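Local atomic coordinates of CG4930 (Drosophila melanogaster, PDB entry 3ISM), a protein that inhibits the nuclease endonuclease G (EndoG) by binding to it in a protein-protein complex. Residues C[34-39]-C[60-65]; C[93-98]-C[105-110]. The protein carries 1 engineered substitution. All blocks are in the same frame, centred on the assembly; numbering follows the deposited sequence.

Interaction 1 (C[34-39]-C[60-65]); sequences KDYQKL and DRTAAA
The methyl group of Thr62 fills the angle between Tyr36 and Leu39, and it accounts for nearly all of the apolar contact between helix segments 34-39 and 60-65. Tyr36 meets it through two neighbouring ring carbons, CE1 at 3.6 Å and CD1 at 3.7 Å from Thr62 CG2, with the two side chains running at about a right angle. The ring gets there because CG is anti to the backbone N (chi1 170°), which swings it off the helix flank toward its neighbour. Leu39 adds its CB, 3.7 Å from Thr62 CG2, and its CD1 at 3.9 Å. A threonine suits the place because its branches divide the work. CG2, anti to its own backbone N, faces the apolar groups, while OG1 bonds back to the carbonyl oxygen of Asn58, one turn earlier in the same helix. No hydrogen bond joins the two segments. The polar end of Tyr36 looks elsewhere too, hydrogen-bonded to Asp98. The contact joins helix 32-43 to helix 52-75 in an all-helical domain, with Leu91 and Glu94 of helix 81-102 packing on Tyr36, Ala63 meeting Tyr95 of that helix, and Tyr25 and Ile27 of the preceding loop touching Thr62 and Leu39.

Interaction 2 (C[93-98]-C[105-110]); sequences EEYRGD and TPYNEW
Tyr107 reaches across from helix 104-120 into the angle between Tyr95 and Arg96, on helix 81-102. With chi1 at -177°, CG pointing away from the backbone N, the ring extends toward that helix, where CD1 comes within 3.2 Å of Tyr95 CE2, a tight approach. The two side chains run alongside one another, pointing opposite ways, and their rings meet obliquely, planes at 58° and centroids 5.2 Å apart. Tyr95 CE2 sits at the edge of the Tyr107 ring. Further out, Tyr107 crosses the extended chain of Arg96 at about a right angle: its CZ lies 3.6 Å from Arg96 CG, and its OH 3.3 Å from Arg96 CD. That hydroxyl sits beside the guanidinium, level with its plane, but gives its hydrogen bond to the carbonyl oxygen of Leu136. One turn beyond Tyr107, Trp110 adds a lighter touch, its CZ3 4.3 Å from Tyr95 CE2 and at the edge of that ring. Replacing Tyr107 by an alanine is likely to open a gap beside Tyr95 and the Arg96 methylenes and to leave Leu136 O without this donor. The chemistry is therefore divided: carbon surfaces join the helices, with no hydrogen bond between the segments, while buried polar ends find mates outside, Tyr95 OH with Arg67 and the Arg96 guanidinium with Gly137 O and Asp143. Tyrosine and arginine suit such places because each carries a polar end on a long, largely apolar stem.

Overall arrangement
Interactions 1 and 2 lie in series along the chain, their centres 12 Å apart, and meet where helix 81-102 packs against helices 32-43 and 52-75. Their polar link is Tyr36 OH to Asp98 OD2, at 2.7 Å; an apolar one is Ala63 CB against Tyr95 CE1 at 3.5 Å. Tyr95 is thus shared, its ring meeting Ala63 at CE1 and the 105-110 segment at CE2. The link also bears on the complex: Asp98 OD1 forms a salt bridge with Arg93 of CG8862, the nuclease chain, and Glu94 another with its Arg94. Tyr36 may therefore help to position a carboxylate that binds the nuclease.

Interaction 1 (C[34-39]-C[60-65])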
ATOM      1  N   LYS C  34      33.679  15.130 -16.708  1.00 29.67           N
ATOM      2  CA  LYS C  34      33.527  15.636 -15.327  1.00 29.86           C
ATOM      3  C   LYS C  34      32.784  16.981 -15.250  1.00 29.27           C
ATOM      4  O   LYS C  34      31.857  17.135 -14.457  1.00 29.40           O
ATOM      5  CB  LYS C  34      34.882  15.700 -14.612  1.00 29.47           C
ATOM      6  CG  LYS C  34      34.939  16.631 -13.396  1.00 30.78           C
ATOM      7  CD  LYS C  34      36.373  16.782 -12.873  1.00 30.94           C
ATOM      8  CE  LYS C  34      36.487  17.963 -11.915  1.00 32.89           C
ATOM      9  NZ  LYS C  34      37.726  17.888 -11.082  1.00 33.17           N
ATOM     10  N   ASP C  35      33.185  17.945 -16.081  1.00 29.26           N
ATOM     11  CA  ASP C  35      32.457  19.223 -16.197  1.00 28.49           C
ATOM     12  C   ASP C  35      30.979  18.999 -16.533  1.00 28.35           C
ATOM     13  O   ASP C  35      30.100  19.646 -15.958  1.00 27.69           O
ATOM     14  CB  ASP C  35      33.089  20.123 -17.265  1.00 28.77           C
ATOM     15  CG  ASP C  35      34.476  20.619 -16.882  1.00 28.92           C
ATOM     16  OD1 ASP C  35      34.874  20.493 -15.698  1.00 30.14           O
ATOM     17  OD2 ASP C  35      35.167  21.151 -17.772  1.00 28.36           O
ATOM     18  N   TYR C  36      30.724  18.068 -17.454  1.00 27.91           N
ATOM     19  CA  TYR C  36      29.376  17.725 -17.883  1.00 28.35           C
ATOM     20  C   TYR C  36      28.560  17.130 -16.728  1.00 28.81           C
ATOM     21  O   TYR C  36      27.448  17.572 -16.468  1.00 29.29           O
ATOM     22  CB  TYR C  36      29.380  16.756 -19.089  1.00 27.78           C
ATOM     23  CG  TYR C  36      27.995  16.201 -19.380  1.00 26.99           C
ATOM     24  CD1 TYR C  36      27.072  16.942 -20.099  1.00 25.51           C
ATOM     25  CD2 TYR C  36      27.602  14.946 -18.896  1.00 26.37           C
ATOM     26  CE1 TYR C  36      25.786  16.448 -20.352  1.00 25.85           C
ATOM     27  CE2 TYR C  36      26.326  14.448 -19.141  1.00 25.98           C
ATOM     28  CZ  TYR C  36      25.424  15.209 -19.870  1.00 26.16           C
ATOM     29  OH  TYR C  36      24.153  14.742 -20.104  1.00 25.74           O
ATOM     30  N   GLN C  37      29.141  16.152 -16.038  1.00 29.15           N
ATOM     31  CA  GLN C  37      28.516  15.496 -14.894  1.00 29.23           C
ATOM     32  C   GLN C  37      28.205  16.460 -13.743  1.00 29.42           C
ATOM     33  O   GLN C  37      27.226  16.260 -13.025  1.00 29.11           O
ATOM     34  CB  GLN C  37      29.383  14.324 -14.397  1.00 29.21           C
ATOM     35  CG  GLN C  37      29.333  13.076 -15.301  1.00 28.95           C
ATOM     36  CD  GLN C  37      30.263  11.943 -14.852  1.00 29.76           C
ATOM     37  OE1 GLN C  37      31.396  12.176 -14.441  1.00 29.89           O
ATOM     38  NE2 GLN C  37      29.780  10.705 -14.950  1.00 30.11           N
ATOM     39  N   LYS C  38      29.028  17.497 -13.570  1.00 29.08           N
ATOM     40  CA  LYS C  38      28.825  18.437 -12.460  1.00 28.87           C
ATOM     41  C   LYS C  38      27.619  19.315 -12.731  1.00 28.02           C
ATOM     42  O   LYS C  38      26.847  19.605 -11.820  1.00 28.05           O
ATOM     43  CB  LYS C  38      30.071  19.295 -12.203  1.00 28.87           C
ATOM     44  CG  LYS C  38      30.026  20.090 -10.892  1.00 30.09           C
ATOM     45  CD  LYS C  38      31.171  21.112 -10.803  1.00 30.13           C
ATOM     46  CE  LYS C  38      30.923  22.128  -9.694  1.00 32.09           C
ATOM     47  NZ  LYS C  38      32.009  23.152  -9.625  1.00 33.03           N
ATOM     48  N   LEU C  39      27.457  19.715 -13.991  1.00 27.13           N
ATOM     49  CA  LEU C  39      26.306  20.499 -14.414  1.00 26.65           C
ATOM     50  C   LEU C  39      24.983  19.728 -14.256  1.00 26.88           C
ATOM     51  O   LEU C  39      24.016  20.264 -13.734  1.00 26.20           O
ATOM     52  CB  LEU C  39      26.482  20.964 -15.861  1.00 26.33           C
ATOM     53  CG  LEU C  39      27.643  21.923 -16.155  1.00 25.04           C
ATOM     54  CD1 LEU C  39      27.851  22.020 -17.658  1.00 22.01           C
ATOM     55  CD2 LEU C  39      27.409  23.299 -15.510  1.00 23.01           C
ATOM     56  N   ASP C  60      18.586  21.207 -21.317  1.00 29.79           N
ATOM     57  CA  ASP C  60      18.775  21.619 -22.722  1.00 30.85           C
ATOM     58  C   ASP C  60      20.066  22.435 -22.902  1.00 30.41           C
ATOM     59  O   ASP C  60      20.791  22.227 -23.874  1.00 30.41           O
ATOM     60  CB  ASP C  60      17.563  22.398 -23.232  1.00 32.00           C
ATOM     61  CG  ASP C  60      17.660  22.752 -24.721  1.00 35.88           C
ATOM     62  OD1 ASP C  60      18.600  23.461 -25.139  1.00 39.04           O
ATOM     63  OD2 ASP C  60      16.764  22.336 -25.479  1.00 40.86           O
ATOM     64  N   ARG C  61      20.360  23.335 -21.958  1.00 29.43           N
ATOM     65  CA  ARG C  61      21.605  24.099 -21.981  1.00 29.34           C
ATOM     66  C   ARG C  61      22.849  23.255 -21.683  1.00 28.80           C
ATOM     67  O   ARG C  61      23.915  23.521 -22.209  1.00 29.23           O
ATOM     68  CB  ARG C  61      21.553  25.275 -21.003  1.00 29.79           C
ATOM     69  CG  ARG C  61      20.653  26.438 -21.418  1.00 31.91           C
ATOM     70  CD  ARG C  61      21.274  27.291 -22.531  1.00 35.99           C
ATOM     71  NE  ARG C  61      22.531  27.945 -22.137  1.00 39.21           N
ATOM     72  CZ  ARG C  61      22.610  29.084 -21.444  1.00 40.31           C
ATOM     73  NH1 ARG C  61      21.507  29.709 -21.043  1.00 39.70           N
ATOM     74  NH2 ARG C  61      23.799  29.595 -21.139  1.00 40.55           N
ATOM     75  N   THR C  62      22.733  22.263 -20.817  1.00 28.18           N
ATOM     76  CA  THR C  62      23.853  21.349 -20.602  1.00 28.06           C
ATOM     77  C   THR C  62      24.107  20.463 -21.841  1.00 28.01           C
ATOM     78  O   THR C  62      25.254  20.307 -22.296  1.00 27.65           O
ATOM     79  CB  THR C  62      23.662  20.484 -19.329  1.00 27.73           C
ATOM     80  OG1 THR C  62      23.347  21.338 -18.216  1.00 28.04           O
ATOM     81  CG2 THR C  62      24.957  19.733 -19.023  1.00 27.34           C
ATOM     82  N   ALA C  63      23.026  19.902 -22.383  1.00 27.44           N
ATOM     83  CA  ALA C  63      23.088  19.112 -23.597  1.00 27.38           C
ATOM     84  C   ALA C  63      23.765  19.873 -24.742  1.00 27.28           C
ATOM     85  O   ALA C  63      24.600  19.307 -25.449  1.00 27.21           O
ATOM     86  CB  ALA C  63      21.685  18.692 -24.012  1.00 26.82           C
ATOM     87  N   ALA C  64      23.394  21.141 -24.925  1.00 27.37           N
ATOM     88  CA  ALA C  64      23.895  21.949 -26.041  1.00 27.90           C
ATOM     89  C   ALA C  64      25.386  22.205 -25.891  1.00 28.27           C
ATOM     90  O   ALA C  64      26.136  22.188 -26.876  1.00 29.32           O
ATOM     91  CB  ALA C  64      23.122  23.279 -26.165  1.00 27.50           C
ATOM     92  N   ALA C  65      25.822  22.430 -24.660  1.00 28.06           N
ATOM     93  CA  ALA C  65      27.249  22.590 -24.387  1.00 28.09           C
ATOM     94  C   ALA C  65      28.028  21.284 -24.641  1.00 28.08           C
ATOM     95  O   ALA C  65      29.149  21.300 -25.172  1.00 27.33           O
ATOM     96  CB  ALA C  65      27.455  23.070 -22.956  1.00 28.13           C
TER

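Interaction 2 (C[93-98]-C[105-110])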
ATOM      1  N   GLU C  93      28.804   9.150 -24.807  1.00 29.01           N
ATOM      2  CA  GLU C  93      28.162   8.078 -24.066  1.00 30.53           C
ATOM      3  C   GLU C  93      27.402   8.571 -22.822  1.00 29.95           C
ATOM      4  O   GLU C  93      26.240   8.238 -22.630  1.00 29.98           O
ATOM      5  CB  GLU C  93      29.212   7.047 -23.657  1.00 30.60           C
ATOM      6  CG  GLU C  93      28.620   5.771 -23.155  1.00 34.82           C
ATOM      7  CD  GLU C  93      29.454   4.550 -23.538  1.00 40.54           C
ATOM      8  OE1 GLU C  93      30.696   4.677 -23.757  1.00 40.18           O
ATOM      9  OE2 GLU C  93      28.845   3.463 -23.622  1.00 43.08           O
ATOM     10  N   GLU C  94      28.070   9.355 -21.980  1.00 30.03           N
ATOM     11  CA  GLU C  94      27.426   9.951 -20.805  1.00 29.96           C
ATOM     12  C   GLU C  94      26.256  10.848 -21.199  1.00 29.13           C
ATOM     13  O   GLU C  94      25.155  10.737 -20.636  1.00 28.72           O
ATOM     14  CB  GLU C  94      28.440  10.754 -19.987  1.00 30.49           C
ATOM     15  CG  GLU C  94      27.906  11.311 -18.668  1.00 32.75           C
ATOM     16  CD  GLU C  94      27.710  10.254 -17.597  1.00 35.87           C
ATOM     17  OE1 GLU C  94      28.418   9.228 -17.618  1.00 37.26           O
ATOM     18  OE2 GLU C  94      26.853  10.460 -16.716  1.00 37.30           O
ATOM     19  N   TYR C  95      26.482  11.721 -22.177  1.00 28.70           N
ATOM     20  CA  TYR C  95      25.419  12.624 -22.620  1.00 28.05           C
ATOM     21  C   TYR C  95      24.193  11.854 -23.159  1.00 28.21           C
ATOM     22  O   TYR C  95      23.054  12.133 -22.739  1.00 27.73           O
ATOM     23  CB  TYR C  95      25.928  13.697 -23.582  1.00 27.15           C
ATOM     24  CG  TYR C  95      24.842  14.329 -24.420  1.00 27.28           C
ATOM     25  CD1 TYR C  95      23.693  14.850 -23.832  1.00 27.03           C
ATOM     26  CD2 TYR C  95      24.960  14.402 -25.803  1.00 25.49           C
ATOM     27  CE1 TYR C  95      22.686  15.402 -24.607  1.00 27.06           C
ATOM     28  CE2 TYR C  95      23.963  14.971 -26.573  1.00 24.19           C
ATOM     29  CZ  TYR C  95      22.835  15.468 -25.967  1.00 25.49           C
ATOM     30  OH  TYR C  95      21.842  16.042 -26.710  1.00 26.60           O
ATOM     31  N   ARG C  96      24.424  10.884 -24.048  1.00 28.05           N
ATOM     32  CA  ARG C  96      23.344  10.037 -24.577  1.00 28.42           C
ATOM     33  C   ARG C  96      22.509   9.337 -23.479  1.00 28.83           C
ATOM     34  O   ARG C  96      21.285   9.227 -23.586  1.00 28.49           O
ATOM     35  CB  ARG C  96      23.917   8.966 -25.513  1.00 28.79           C
ATOM     36  CG  ARG C  96      22.847   8.117 -26.196  1.00 28.92           C
ATOM     37  CD  ARG C  96      23.458   7.110 -27.153  1.00 28.56           C
ATOM     38  NE  ARG C  96      22.445   6.526 -28.034  1.00 29.62           N
ATOM     39  CZ  ARG C  96      21.634   5.531 -27.679  1.00 30.21           C
ATOM     40  NH1 ARG C  96      21.722   4.993 -26.464  1.00 30.45           N
ATOM     41  NH2 ARG C  96      20.754   5.057 -28.539  1.00 28.63           N
ATOM     42  N   GLY C  97      23.192   8.857 -22.443  1.00 28.92           N
ATOM     43  CA  GLY C  97      22.542   8.180 -21.326  1.00 29.76           C
ATOM     44  C   GLY C  97      21.541   9.082 -20.637  1.00 30.10           C
ATOM     45  O   GLY C  97      20.474   8.638 -20.229  1.00 30.68           O
ATOM     46  N   ASP C  98      21.888  10.358 -20.511  1.00 30.00           N
ATOM     47  CA  ASP C  98      20.961  11.350 -19.969  1.00 29.98           C
ATOM     48  C   ASP C  98      19.869  11.723 -20.957  1.00 29.90           C
ATOM     49  O   ASP C  98      18.701  11.859 -20.574  1.00 29.58           O
ATOM     50  CB  ASP C  98      21.721  12.602 -19.525  1.00 30.02           C
ATOM     51  CG  ASP C  98      22.543  12.356 -18.285  1.00 30.27           C
ATOM     52  OD1 ASP C  98      22.120  11.530 -17.460  1.00 32.48           O
ATOM     53  OD2 ASP C  98      23.613  12.962 -18.132  1.00 31.02           O
ATOM     54  N   THR C 105      14.819  13.648 -28.457  1.00 32.45           N
ATOM     55  CA  THR C 105      14.656  14.308 -29.738  1.00 33.15           C
ATOM     56  C   THR C 105      15.826  15.147 -30.254  1.00 32.75           C
ATOM     57  O   THR C 105      16.261  14.936 -31.329  1.00 32.45           O
ATOM     58  CB  THR C 105      13.326  15.017 -29.866  1.00 33.40           C
ATOM     59  OG1 THR C 105      12.301  14.053 -29.864  1.00 34.35           O
ATOM     60  CG2 THR C 105      13.271  15.763 -31.151  1.00 34.02           C
ATOM     61  N   PRO C 106      16.329  16.069 -29.464  1.00 32.69           N
ATOM     62  CA  PRO C 106      17.469  16.879 -29.853  1.00 32.22           C
ATOM     63  C   PRO C 106      18.650  15.973 -30.091  1.00 31.83           C
ATOM     64  O   PRO C 106      19.330  16.189 -31.018  1.00 31.59           O
ATOM     65  CB  PRO C 106      17.693  17.761 -28.646  1.00 32.32           C
ATOM     66  CG  PRO C 106      16.435  17.825 -27.993  1.00 33.30           C
ATOM     67  CD  PRO C 106      15.541  16.743 -28.443  1.00 32.82           C
ATOM     68  N   TYR C 107      18.864  14.959 -29.268  1.00 31.20           N
ATOM     69  CA  TYR C 107      19.959  14.041 -29.498  1.00 30.34           C
ATOM     70  C   TYR C 107      19.755  13.276 -30.811  1.00 30.24           C
ATOM     71  O   TYR C 107      20.637  13.193 -31.594  1.00 30.25           O
ATOM     72  CB  TYR C 107      20.159  13.070 -28.335  1.00 29.15           C
ATOM     73  CG  TYR C 107      21.329  12.136 -28.497  1.00 28.26           C
ATOM     74  CD1 TYR C 107      22.513  12.388 -27.885  1.00 27.65           C
ATOM     75  CD2 TYR C 107      21.239  11.008 -29.260  1.00 27.56           C
ATOM     76  CE1 TYR C 107      23.550  11.583 -28.035  1.00 27.03           C
ATOM     77  CE2 TYR C 107      22.275  10.194 -29.414  1.00 27.10           C
ATOM     78  CZ  TYR C 107      23.436  10.476 -28.805  1.00 28.38           C
ATOM     79  OH  TYR C 107      24.487   9.672 -28.951  1.00 28.51           O
ATOM     80  N   ASN C 108      18.578  12.729 -31.023  1.00 30.24           N
ATOM     81  CA  ASN C 108      18.293  11.960 -32.234  1.00 31.00           C
ATOM     82  C   ASN C 108      18.512  12.731 -33.551  1.00 31.44           C
ATOM     83  O   ASN C 108      18.988  12.162 -34.545  1.00 31.56           O
ATOM     84  CB  ASN C 108      16.888  11.329 -32.161  1.00 30.33           C
ATOM     85  CG  ASN C 108      16.816  10.193 -31.141  1.00 31.62           C
ATOM     86  OD1 ASN C 108      17.805   9.873 -30.484  1.00 32.38           O
ATOM     87  ND2 ASN C 108      15.649   9.588 -31.002  1.00 31.34           N
ATOM     88  N   GLU C 109      18.188  14.019 -33.552  1.00 31.89           N
ATOM     89  CA  GLU C 109      18.394  14.843 -34.743  1.00 32.81           C
ATOM     90  C   GLU C 109      19.864  15.188 -34.937  1.00 32.38           C
ATOM     91  O   GLU C 109      20.360  15.192 -36.061  1.00 32.37           O
ATOM     92  CB  GLU C 109      17.581  16.127 -34.650  1.00 33.42           C
ATOM     93  CG  GLU C 109      16.083  15.891 -34.633  1.00 36.39           C
ATOM     94  CD  GLU C 109      15.298  17.159 -34.364  1.00 41.46           C
ATOM     95  OE1 GLU C 109      15.923  18.236 -34.188  1.00 43.97           O
ATOM     96  OE2 GLU C 109      14.049  17.073 -34.324  1.00 43.81           O
ATOM     97  N   TRP C 110      20.548  15.481 -33.833  1.00 31.57           N
ATOM     98  CA  TRP C 110      21.940  15.915 -33.898  1.00 31.09           C
ATOM     99  C   TRP C 110      22.898  14.770 -34.247  1.00 30.15           C
ATOM    100  O   TRP C 110      23.891  14.963 -34.951  1.00 30.37           O
ATOM    101  CB  TRP C 110      22.335  16.574 -32.580  1.00 30.89           C
ATOM    102  CG  TRP C 110      23.804  16.884 -32.463  1.00 31.27           C
ATOM    103  CD1 TRP C 110      24.472  17.945 -33.016  1.00 30.66           C
ATOM    104  CD2 TRP C 110      24.777  16.138 -31.724  1.00 30.54           C
ATOM    105  NE1 TRP C 110      25.802  17.894 -32.676  1.00 30.35           N
ATOM    106  CE2 TRP C 110      26.015  16.798 -31.879  1.00 30.46           C
ATOM    107  CE3 TRP C 110      24.721  14.970 -30.947  1.00 31.56           C
ATOM    108  CZ2 TRP C 110      27.183  16.332 -31.290  1.00 29.86           C
ATOM    109  CZ3 TRP C 110      25.893  14.510 -30.354  1.00 30.56           C
ATOM    110  CH2 TRP C 110      27.103  15.190 -30.532  1.00 30.96           C
TER